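Local coordinates for actin-related protein 8 (Homo sapiens, PDB 4FO0), which binds ATP, has low basal ATPase activity without polymerising, is a proposed core subunit of the INO80 chromatin-remodelling complex and is needed to recruit INO80 to DNA damage sites, at residues Val143-Cys148 against Leu303-Asp308; Asp495-Met500 against Pro530-Ile535. All coordinates share one frame; numbering follows the deposited sequence.

In the fold
Both contacts belong to the actin fold, but they lie on opposite sides of the chain's centre, their own centres about 50 Å apart and their nearest atoms about 35 Å apart. Contact 1 spans, without a hydrogen bond, the mouth of the nucleotide cleft between parts that correspond by topology to actin subdomains 2 and 4. There the side chain of K306 is about 10 Å from that of T25 and about 11 Å from that of D255, both ATP-binding residues. Contact 2, away from the annotated sites on the probable subdomain 3 equivalent, joins the helix leading into strand 503-507 to helix 530-535, before parallel neighbour 540-542, through lysine methylenes, a phenylalanine and an isoleucine.

Contact 1 (Val143-Cys148 against Leu303-Asp308); sequences VNPLDC and LTNKMD
At the mouth of the actin-type nucleotide cleft, K306 and N305, at the start of helix 306-319, approach V143 and P145 in the loop between helix 138-141 and strand 149-152. By topology these elements correspond to actin subdomains 4 and 2, which face each other across the cleft. The approach is sparse: even the closest CA atoms, those of P145 and N305, are 8.1 Å apart, and only long or well-aimed side chains span the gap. Lysine suits this task. K306 bends repeatedly beyond CB, and its NZ comes to 3.9 Å from the carbonyl oxygen O of V143, too long to count as a hydrogen bond, though probably mildly favourable electrostatically. The hydrogen bond of NZ goes to a bound glycerol, probably from the crystallisation liquor, while K306 touches I151 of strand 149-152.

N305 faces both ways. Its chi1 of 178° points the amide away from the residue's own backbone nitrogen and beside the helix start, where OD1 caps the helix by accepting from D308 N at 3.0 Å, nearly straight at 169° and in the carbonyl plane. That bond helps hold the amide's orientation, and its other end, ND2, is 4.5 Å from CG of P145. Asparagine is well suited to such an N-cap because its short amide can reach a backbone N-H left without a partner in the first turn.

Across the cleft, the loop holds its shape through a type I beta turn from N144 to D147, closed by D147 N to N144 O at 2.9 Å. Proline fits the second position, where its ring limits phi to the value the turn needs; W125 packs against it. N144 adds an Asx turn: its OD1 accepts from L146 N at 2.8 Å, the donor tilted out of the carbonyl plane.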
loop_
_atom_site.group_PDB
_atom_site.type_symbol
_atom_site.label_atom_id
_atom_site.label_comp_id
_atom_site.label_asym_id
_atom_site.label_seq_id
_atom_site.Cartn_x
_atom_site.Cartn_y
_atom_site.Cartn_z
ATOM N N VAL A 143 -7.555 7.216 19.093
ATOM C CA VAL A 143 -8.511 6.895 20.121
ATOM C C VAL A 143 -7.871 5.933 21.124
ATOM O O VAL A 143 -7.347 4.884 20.746
ATOM C CB VAL A 143 -9.772 6.284 19.493
ATOM C CG1 VAL A 143 -10.680 5.699 20.559
ATOM C CG2 VAL A 143 -10.494 7.349 18.658
ATOM N N ASN A 144 -7.876 6.325 22.393
ATOM C CA ASN A 144 -7.450 5.460 23.479
ATOM C C ASN A 144 -8.100 4.088 23.306
ATOM O O ASN A 144 -9.306 3.988 23.143
ATOM C CB ASN A 144 -7.848 6.090 24.809
ATOM C CG ASN A 144 -7.334 5.317 26.018
ATOM O OD1 ASN A 144 -7.180 4.096 25.989
ATOM N ND2 ASN A 144 -7.091 6.036 27.102
ATOM N N PRO A 145 -7.286 3.026 23.303
ATOM C CA PRO A 145 -7.752 1.648 23.092
ATOM C C PRO A 145 -8.767 1.234 24.151
ATOM O O PRO A 145 -9.529 0.288 23.936
ATOM C CB PRO A 145 -6.485 0.816 23.270
ATOM C CG PRO A 145 -5.368 1.758 23.143
ATOM C CD PRO A 145 -5.832 3.106 23.514
ATOM N N LEU A 146 -8.765 1.933 25.284
ATOM C CA LEU A 146 -9.740 1.688 26.345
ATOM C C LEU A 146 -11.094 2.370 26.132
ATOM O O LEU A 146 -12.070 2.026 26.795
ATOM C CB LEU A 146 -9.181 2.141 27.680
ATOM C CG LEU A 146 -7.962 1.356 28.132
ATOM C CD1 LEU A 146 -7.409 1.998 29.383
ATOM C CD2 LEU A 146 -8.339 -0.103 28.372
ATOM N N ASP A 147 -11.155 3.348 25.234
ATOM C CA ASP A 147 -12.431 3.980 24.908
ATOM C C ASP A 147 -13.371 3.032 24.202
ATOM O O ASP A 147 -12.957 2.030 23.624
ATOM C CB ASP A 147 -12.243 5.211 24.035
ATOM C CG ASP A 147 -11.967 6.446 24.838
ATOM O OD1 ASP A 147 -12.218 7.547 24.299
ATOM O OD2 ASP A 147 -11.504 6.312 25.999
ATOM N N CYS A 148 -14.648 3.382 24.234
ATOM C CA CYS A 148 -15.693 2.510 23.732
ATOM C C CYS A 148 -15.873 2.781 22.252
ATOM O O CYS A 148 -16.885 3.337 21.815
ATOM C CB CYS A 148 -17.000 2.740 24.504
ATOM S SG CYS A 148 -17.438 4.510 24.714
ATOM N N LEU A 303 1.744 -6.261 18.551
ATOM C CA LEU A 303 1.284 -6.066 17.176
ATOM C C LEU A 303 -0.205 -5.697 17.079
ATOM O O LEU A 303 -0.654 -5.136 16.078
ATOM C CB LEU A 303 1.598 -7.299 16.335
ATOM C CG LEU A 303 3.099 -7.513 16.107
ATOM C CD1 LEU A 303 3.405 -8.908 15.545
ATOM C CD2 LEU A 303 3.644 -6.438 15.181
ATOM N N THR A 304 -0.958 -6.002 18.129
ATOM C CA THR A 304 -2.380 -5.683 18.189
ATOM C C THR A 304 -2.631 -4.223 18.549
ATOM O O THR A 304 -3.771 -3.768 18.577
ATOM C CB THR A 304 -3.077 -6.527 19.267
ATOM O OG1 THR A 304 -2.374 -6.386 20.507
ATOM C CG2 THR A 304 -3.091 -7.984 18.872
ATOM N N ASN A 305 -1.563 -3.496 18.839
ATOM C CA ASN A 305 -1.680 -2.143 19.339
ATOM C C ASN A 305 -1.352 -1.084 18.252
ATOM O O ASN A 305 -0.274 -1.077 17.672
ATOM C CB ASN A 305 -0.779 -2.003 20.570
ATOM C CG ASN A 305 -0.791 -0.607 21.147
ATOM O OD1 ASN A 305 -0.121 0.311 20.640
ATOM N ND2 ASN A 305 -1.555 -0.430 22.213
ATOM N N LYS A 306 -2.296 -0.193 17.978
ATOM C CA LYS A 306 -2.157 0.781 16.895
ATOM C C LYS A 306 -0.923 1.653 16.992
ATOM O O LYS A 306 -0.257 1.910 15.981
ATOM C CB LYS A 306 -3.394 1.679 16.810
ATOM C CG LYS A 306 -4.399 1.257 15.764
ATOM C CD LYS A 306 -5.768 0.954 16.369
ATOM C CE LYS A 306 -6.416 2.198 16.952
ATOM N NZ LYS A 306 -7.050 1.873 18.264
ATOM N N MET A 307 -0.636 2.132 18.201
ATOM C CA MET A 307 0.501 3.026 18.414
ATOM C C MET A 307 1.821 2.308 18.119
ATOM O O MET A 307 2.703 2.860 17.461
ATOM C CB MET A 307 0.498 3.600 19.844
ATOM C CG MET A 307 -0.619 4.610 20.137
ATOM S SD MET A 307 -0.459 6.100 19.129
ATOM C CE MET A 307 -1.717 5.788 17.891
ATOM N N ASP A 308 1.941 1.081 18.626
ATOM C CA ASP A 308 3.082 0.221 18.370
ATOM C C ASP A 308 3.246 -0.039 16.880
ATOM O O ASP A 308 4.356 0.014 16.336
ATOM C CB ASP A 308 2.904 -1.110 19.097
ATOM C CG ASP A 308 2.992 -0.964 20.607
ATOM O OD1 ASP A 308 3.440 0.105 21.071
ATOM O OD2 ASP A 308 2.625 -1.918 21.330
#

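Contact 2 (Asp495-Met500 against Pro530-Ile535); sequences DTKKKM and PSFRRI
F532 swings its ring toward K497 and K498 because its chi1 of -82° sets CG opposite the carbonyl carbon, and K497 makes the matching choice before running on extended. The two residues join helix 494-502, which leads into strand 503-507 of the actin-fold sheet, to helix 530-535, which precedes the parallel neighbour 540-542. The connection between these strands carries helices 516-527 and 530-535, and helix 494-502 enters the unit from before its first strand. The short helical segments cross at -75°, with axes 10.4 Å apart, so the gap is wide enough for a phenyl ring.

That ring meets methylene groups rather than charges. CB of K497 lies 4.0 Å from CE1 of F532, and CD of K497 is 3.9 Å from CZ, an approach oblique to the ring. K498 comes instead to the ring edge, its CG 4.3 Å from CD1 of F532. Lysine is apt at this exposed border: its aliphatic stem packs against the phenylalanine while its ammonium goes to acidic partners, D489 in the case of K497. Y501 also meets the F532 ring, their planes inclined at about 35°.

One turn on, branched I535 directs CG2 to 3.7 Å from CD of K498, the two side chains meeting at about a right angle. K498 bends about its CG-CD bond, and its NZ then forms a salt bridge with OD1 of D495 at 3.5 Å.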
loop_
_atom_site.group_PDB
_atom_site.type_symbol
_atom_site.label_atom_id
_atom_site.label_comp_id
_atom_site.label_asym_id
_atom_site.label_seq_id
_atom_site.Cartn_x
_atom_site.Cartn_y
_atom_site.Cartn_z
ATOM N N ASP A 495 7.470 -8.774 -29.054
ATOM C CA ASP A 495 7.807 -7.364 -29.103
ATOM C C ASP A 495 7.287 -6.698 -27.847
ATOM O O ASP A 495 7.952 -5.836 -27.273
ATOM C CB ASP A 495 7.244 -6.700 -30.360
ATOM C CG ASP A 495 8.262 -6.642 -31.484
ATOM O OD1 ASP A 495 9.109 -5.722 -31.470
ATOM O OD2 ASP A 495 8.228 -7.522 -32.372
ATOM N N THR A 496 6.099 -7.112 -27.419
ATOM C CA THR A 496 5.568 -6.674 -26.144
ATOM C C THR A 496 6.593 -6.992 -25.058
ATOM O O THR A 496 7.028 -6.090 -24.333
ATOM C CB THR A 496 4.231 -7.357 -25.813
ATOM O OG1 THR A 496 3.223 -6.919 -26.730
ATOM C CG2 THR A 496 3.791 -7.001 -24.409
ATOM N N LYS A 497 7.001 -8.260 -24.963
ATOM C CA LYS A 497 7.954 -8.666 -23.930
ATOM C C LYS A 497 9.226 -7.835 -23.962
ATOM O O LYS A 497 9.731 -7.425 -22.920
ATOM C CB LYS A 497 8.309 -10.141 -24.035
ATOM C CG LYS A 497 7.156 -11.065 -23.775
ATOM C CD LYS A 497 7.608 -12.514 -23.862
ATOM C CE LYS A 497 6.416 -13.446 -23.885
ATOM N NZ LYS A 497 6.769 -14.819 -23.447
ATOM N N LYS A 498 9.762 -7.591 -25.149
ATOM C CA LYS A 498 10.943 -6.752 -25.227
ATOM C C LYS A 498 10.651 -5.455 -24.486
ATOM O O LYS A 498 11.436 -5.014 -23.641
ATOM C CB LYS A 498 11.341 -6.474 -26.679
ATOM C CG LYS A 498 12.308 -7.492 -27.264
ATOM C CD LYS A 498 12.963 -6.976 -28.550
ATOM C CE LYS A 498 11.935 -6.743 -29.658
ATOM N NZ LYS A 498 12.524 -6.103 -30.877
ATOM N N LYS A 499 9.501 -4.860 -24.791
ATOM C CA LYS A 499 9.120 -3.590 -24.186
ATOM C C LYS A 499 8.989 -3.684 -22.671
ATOM O O LYS A 499 9.435 -2.793 -21.954
ATOM C CB LYS A 499 7.833 -3.061 -24.817
ATOM C CG LYS A 499 7.994 -2.708 -26.296
ATOM C CD LYS A 499 6.887 -1.795 -26.810
ATOM C CE LYS A 499 5.555 -2.525 -26.947
ATOM N NZ LYS A 499 4.438 -1.573 -27.240
ATOM N N MET A 500 8.395 -4.776 -22.193
ATOM C CA MET A 500 8.183 -4.994 -20.763
ATOM C C MET A 500 9.469 -5.217 -19.969
ATOM O O MET A 500 9.662 -4.585 -18.929
ATOM C CB MET A 500 7.224 -6.163 -20.527
ATOM C CG MET A 500 5.850 -5.985 -21.175
ATOM S SD MET A 500 5.144 -4.354 -20.874
ATOM C CE MET A 500 3.687 -4.371 -21.906
ATOM N N PRO A 530 17.667 -15.603 -20.683
ATOM C CA PRO A 530 18.955 -15.087 -21.159
ATOM C C PRO A 530 18.874 -14.706 -22.627
ATOM O O PRO A 530 19.596 -13.811 -23.073
ATOM C CB PRO A 530 19.909 -16.271 -20.964
ATOM C CG PRO A 530 19.121 -17.319 -20.202
ATOM C CD PRO A 530 17.695 -17.064 -20.531
ATOM N N SER A 531 17.989 -15.382 -23.357
ATOM C CA SER A 531 17.725 -15.045 -24.749
ATOM C C SER A 531 17.294 -13.581 -24.900
ATOM O O SER A 531 17.790 -12.870 -25.776
ATOM C CB SER A 531 16.660 -15.978 -25.326
ATOM O OG SER A 531 15.433 -15.291 -25.498
ATOM N N PHE A 532 16.379 -13.135 -24.038
ATOM C CA PHE A 532 15.884 -11.755 -24.062
ATOM C C PHE A 532 16.899 -10.776 -23.500
ATOM O O PHE A 532 16.996 -9.631 -23.958
ATOM C CB PHE A 532 14.576 -11.624 -23.281
ATOM C CG PHE A 532 13.360 -12.024 -24.063
ATOM C CD1 PHE A 532 12.794 -11.146 -24.983
ATOM C CD2 PHE A 532 12.776 -13.278 -23.881
ATOM C CE1 PHE A 532 11.657 -11.505 -25.718
ATOM C CE2 PHE A 532 11.638 -13.651 -24.608
ATOM C CZ PHE A 532 11.077 -12.760 -25.531
ATOM N N ARG A 533 17.645 -11.232 -22.498
ATOM C CA ARG A 533 18.682 -10.418 -21.872
ATOM C C ARG A 533 19.677 -9.922 -22.914
ATOM O O ARG A 533 20.259 -8.849 -22.768
ATOM C CB ARG A 533 19.412 -11.227 -20.803
ATOM C CG ARG A 533 20.384 -10.412 -19.986
ATOM C CD ARG A 533 21.500 -11.289 -19.455
ATOM N NE ARG A 533 22.394 -10.535 -18.585
ATOM C CZ ARG A 533 22.465 -10.707 -17.269
ATOM N NH1 ARG A 533 21.702 -11.622 -16.679
ATOM N NH2 ARG A 533 23.303 -9.977 -16.543
ATOM N N ARG A 534 19.865 -10.721 -23.963
ATOM C CA ARG A 534 20.752 -10.368 -25.065
ATOM C C ARG A 534 20.066 -9.418 -26.038
ATOM O O ARG A 534 20.503 -8.281 -26.233
ATOM C CB ARG A 534 21.240 -11.628 -25.780
ATOM C CG ARG A 534 22.334 -12.353 -25.004
ATOM C CD ARG A 534 22.846 -13.587 -25.734
ATOM N NE ARG A 534 22.213 -14.807 -25.245
ATOM C CZ ARG A 534 21.302 -15.503 -25.918
ATOM N NH1 ARG A 534 20.922 -15.105 -27.131
ATOM N NH2 ARG A 534 20.779 -16.602 -25.378
ATOM N N ILE A 535 18.981 -9.889 -26.639
ATOM C CA ILE A 535 18.164 -9.055 -27.511
ATOM C C ILE A 535 17.937 -7.634 -26.979
ATOM O O ILE A 535 17.727 -6.710 -27.756
ATOM C CB ILE A 535 16.787 -9.692 -27.722
ATOM C CG1 ILE A 535 16.936 -11.188 -28.010
ATOM C CG2 ILE A 535 16.032 -8.962 -28.823
ATOM C CD1 ILE A 535 15.694 -12.005 -27.681
#